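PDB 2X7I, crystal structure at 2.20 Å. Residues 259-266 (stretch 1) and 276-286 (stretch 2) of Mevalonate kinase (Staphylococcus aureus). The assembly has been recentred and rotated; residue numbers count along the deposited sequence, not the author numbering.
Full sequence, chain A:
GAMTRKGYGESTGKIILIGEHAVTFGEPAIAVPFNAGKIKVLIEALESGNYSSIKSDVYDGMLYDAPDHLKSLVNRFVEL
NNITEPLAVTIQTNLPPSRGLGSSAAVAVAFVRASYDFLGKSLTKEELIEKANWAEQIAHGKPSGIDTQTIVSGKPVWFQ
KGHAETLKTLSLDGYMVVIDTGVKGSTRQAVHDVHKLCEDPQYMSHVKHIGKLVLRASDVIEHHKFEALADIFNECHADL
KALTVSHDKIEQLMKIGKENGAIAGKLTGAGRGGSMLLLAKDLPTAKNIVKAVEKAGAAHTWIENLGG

Stretch 1 259-266: ENGAIAGK
Stretch 2, residues 276-286: MLLLAKDLPTA

Two neighbouring strands of one chain make this contact, residues 276-280 running against the strand that occupies the end of stretch 1 and runs on past Lys 266; their axes approach to 4.7 Å, with 168° between their directions. Both are extended, phi from about -100° to -160° and psi from 120° to 165°. Together the stretches bury 549 Å².

Met 276 opens stretch 2 in extended form (-102/133), its CA-to-CB bond pointing sideways and its side chain t, t, p. The first firm pairing follows at Leu 277, which faces Lys 266 with CA atoms 5.5 Å apart. Leu 277 N donates to Lys 266 O at 2.9 Å, almost linear at 179°, and Lys 266 N returns a bond to Leu 277 O at 3.1 Å. This closed pair fixes the register. Leu 277 (m, t) and Lys 266 (p, t, m, m) lie on the same sheet face as Ala 264 and Leu 279, and the aliphatic part of the lysine passes the leucine, Lys 266 CG to Leu 277 CD1 being 4.5 Å.

Leu 278 (m, t) turns to the other face, opposite Gly 265 in a non-hydrogen-bonded pair, CA to CA 4.5 Å. Glycine makes room here: Leu 278 CD2 lies 3.7 Å from Gly 265 CA, and an ideal CB on Gly 265 would fall 3.0 Å from that methyl, a clash. Gly 265 CA also makes a CA-H...O contact with Leu 277 O at 3.3 Å. Farther along, Leu 278 CB meets Ala 262 CB at 3.9 Å.

Leu 279 (m, t) donates from N to Ala 264 O at 3.1 Å, while its O accepts from Ile 263 N at 2.8 Å. Its CB packs 4.0 Å from Ala 264 CB and 4.1 Å from Ile 263 CG1, small apolar contacts close to the backbone. Ile 263 is p, t at -88/-9, a break from extended geometry.

Ala 280 ends the strand at -129/150. Lys 281 (-76/-33; m, t, t, t) then stretches its chain past Ile 263, Lys 281 CE to Ile 263 CG2 being 4.2 Å. Asp 282 (chi1 p) caps the helix starting at Leu 283: Asp 282 OD1 accepts from Thr 285 N at 2.9 Å and from Thr 285 OG1 at 2.8 Å. With its hydroxyl so held, Thr 285 (m) sets CG2 3.5 Å from Gly 261 O and 3.7 Å from Asn 260 O. Gly 261, at 108/-1, suits glycine twice over: an ideal CB would jam against the preceding carbonyl and lie 2.4 Å from Thr 285 CG2.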

# COMPACT_ATOMS: atom_id res chain seq x y z
N GLU A 259 -4.16 20.51 -13.96
CA GLU A 259 -3.90 21.95 -14.13
C GLU A 259 -2.50 22.33 -13.64
O GLU A 259 -1.91 23.30 -14.13
CB GLU A 259 -4.92 22.79 -13.36
CG GLU A 259 -6.26 23.00 -14.08
CD GLU A 259 -7.22 23.90 -13.30
OE1 GLU A 259 -8.21 24.37 -13.90
OE2 GLU A 259 -6.99 24.13 -12.08
N ASN A 260 -1.98 21.57 -12.68
CA ASN A 260 -0.66 21.81 -12.10
C ASN A 260 0.44 20.82 -12.56
O ASN A 260 1.46 20.66 -11.89
CB ASN A 260 -0.78 21.85 -10.58
CG ASN A 260 -1.49 23.10 -10.08
OD1 ASN A 260 -0.86 24.02 -9.57
ND2 ASN A 260 -2.81 23.14 -10.25
N GLY A 261 0.23 20.19 -13.71
CA GLY A 261 1.29 19.42 -14.38
C GLY A 261 1.20 17.90 -14.38
O GLY A 261 2.07 17.25 -14.95
N ALA A 262 0.17 17.34 -13.74
CA ALA A 262 -0.04 15.89 -13.79
C ALA A 262 -0.47 15.50 -15.20
O ALA A 262 -1.45 16.04 -15.71
CB ALA A 262 -1.10 15.45 -12.77
N ILE A 263 0.26 14.57 -15.82
CA ILE A 263 -0.02 14.14 -17.19
C ILE A 263 -1.02 13.01 -17.25
O ILE A 263 -1.47 12.64 -18.33
CB ILE A 263 1.27 13.70 -17.95
CG1 ILE A 263 1.91 12.44 -17.34
CG2 ILE A 263 2.28 14.84 -18.00
CD1 ILE A 263 3.12 11.95 -18.12
N ALA A 264 -1.37 12.46 -16.09
CA ALA A 264 -2.32 11.35 -16.02
C ALA A 264 -2.89 11.23 -14.61
O ALA A 264 -2.29 11.70 -13.64
CB ALA A 264 -1.66 10.04 -16.45
N GLY A 265 -4.05 10.58 -14.50
CA GLY A 265 -4.72 10.38 -13.22
C GLY A 265 -5.69 9.21 -13.25
O GLY A 265 -6.32 8.94 -14.28
N LYS A 266 -5.78 8.50 -12.13
CA LYS A 266 -6.79 7.46 -11.92
C LYS A 266 -6.99 7.17 -10.44
O LYS A 266 -6.19 7.56 -9.60
CB LYS A 266 -6.43 6.16 -12.64
CG LYS A 266 -5.30 5.33 -12.00
CD LYS A 266 -5.04 4.04 -12.77
CE LYS A 266 -6.13 2.97 -12.55
NZ LYS A 266 -6.13 2.39 -11.18
N MET A 276 -5.83 8.41 -4.97
CA MET A 276 -5.78 8.99 -6.31
C MET A 276 -4.32 8.96 -6.69
O MET A 276 -3.47 9.33 -5.88
CB MET A 276 -6.31 10.43 -6.34
CG MET A 276 -6.52 10.97 -7.75
SD MET A 276 -7.34 12.58 -7.82
CE MET A 276 -5.92 13.64 -7.74
N LEU A 277 -4.03 8.48 -7.89
CA LEU A 277 -2.66 8.39 -8.39
C LEU A 277 -2.48 9.37 -9.57
O LEU A 277 -3.21 9.27 -10.56
CB LEU A 277 -2.36 6.96 -8.85
CG LEU A 277 -2.78 5.82 -7.90
CD1 LEU A 277 -2.59 4.46 -8.54
CD2 LEU A 277 -2.03 5.90 -6.59
N LEU A 278 -1.54 10.30 -9.44
CA LEU A 278 -1.25 11.26 -10.52
C LEU A 278 0.19 11.09 -10.99
O LEU A 278 1.10 10.96 -10.17
CB LEU A 278 -1.47 12.71 -10.07
CG LEU A 278 -2.87 13.04 -9.53
CD1 LEU A 278 -2.92 14.45 -8.91
CD2 LEU A 278 -3.91 12.91 -10.62
N LEU A 279 0.40 11.11 -12.30
CA LEU A 279 1.71 10.89 -12.88
C LEU A 279 2.34 12.22 -13.28
O LEU A 279 1.71 13.04 -13.94
CB LEU A 279 1.62 9.95 -14.08
CG LEU A 279 1.17 8.51 -13.81
CD1 LEU A 279 1.39 7.64 -15.04
CD2 LEU A 279 1.90 7.90 -12.61
N ALA A 280 3.59 12.42 -12.86
CA ALA A 280 4.34 13.63 -13.17
C ALA A 280 5.68 13.21 -13.73
O ALA A 280 6.20 12.15 -13.37
CB ALA A 280 4.54 14.46 -11.93
N LYS A 281 6.23 14.03 -14.61
CA LYS A 281 7.48 13.72 -15.30
C LYS A 281 8.71 13.91 -14.40
O LYS A 281 9.70 13.19 -14.55
CB LYS A 281 7.64 14.59 -16.55
CG LYS A 281 6.54 14.38 -17.59
CD LYS A 281 6.72 15.29 -18.82
CE LYS A 281 5.93 14.80 -20.02
NZ LYS A 281 6.31 15.54 -21.28
N ASP A 282 8.66 14.89 -13.49
CA ASP A 282 9.83 15.23 -12.66
C ASP A 282 9.42 15.64 -11.26
O ASP A 282 8.23 15.84 -10.97
CB ASP A 282 10.68 16.32 -13.34
CG ASP A 282 9.93 17.64 -13.52
OD1 ASP A 282 9.01 17.95 -12.75
OD2 ASP A 282 10.30 18.40 -14.45
N LEU A 283 10.41 15.75 -10.38
CA LEU A 283 10.15 15.97 -8.95
C LEU A 283 9.54 17.35 -8.67
O LEU A 283 8.58 17.43 -7.90
CB LEU A 283 11.40 15.74 -8.09
CG LEU A 283 11.20 15.79 -6.57
CD1 LEU A 283 10.15 14.77 -6.13
CD2 LEU A 283 12.53 15.57 -5.83
N PRO A 284 10.09 18.42 -9.28
CA PRO A 284 9.48 19.73 -9.08
C PRO A 284 7.99 19.81 -9.41
O PRO A 284 7.24 20.47 -8.67
CB PRO A 284 10.29 20.64 -10.02
CG PRO A 284 11.63 19.99 -10.09
CD PRO A 284 11.36 18.51 -10.03
N THR A 285 7.56 19.16 -10.49
CA THR A 285 6.15 19.17 -10.89
C THR A 285 5.32 18.36 -9.89
O THR A 285 4.18 18.73 -9.58
CB THR A 285 5.94 18.60 -12.33
OG1 THR A 285 6.64 19.40 -13.28
CG2 THR A 285 4.47 18.60 -12.71
N ALA A 286 5.88 17.27 -9.38
CA ALA A 286 5.22 16.48 -8.34
C ALA A 286 5.06 17.28 -7.06
O ALA A 286 4.04 17.16 -6.39
CB ALA A 286 5.98 15.18 -8.08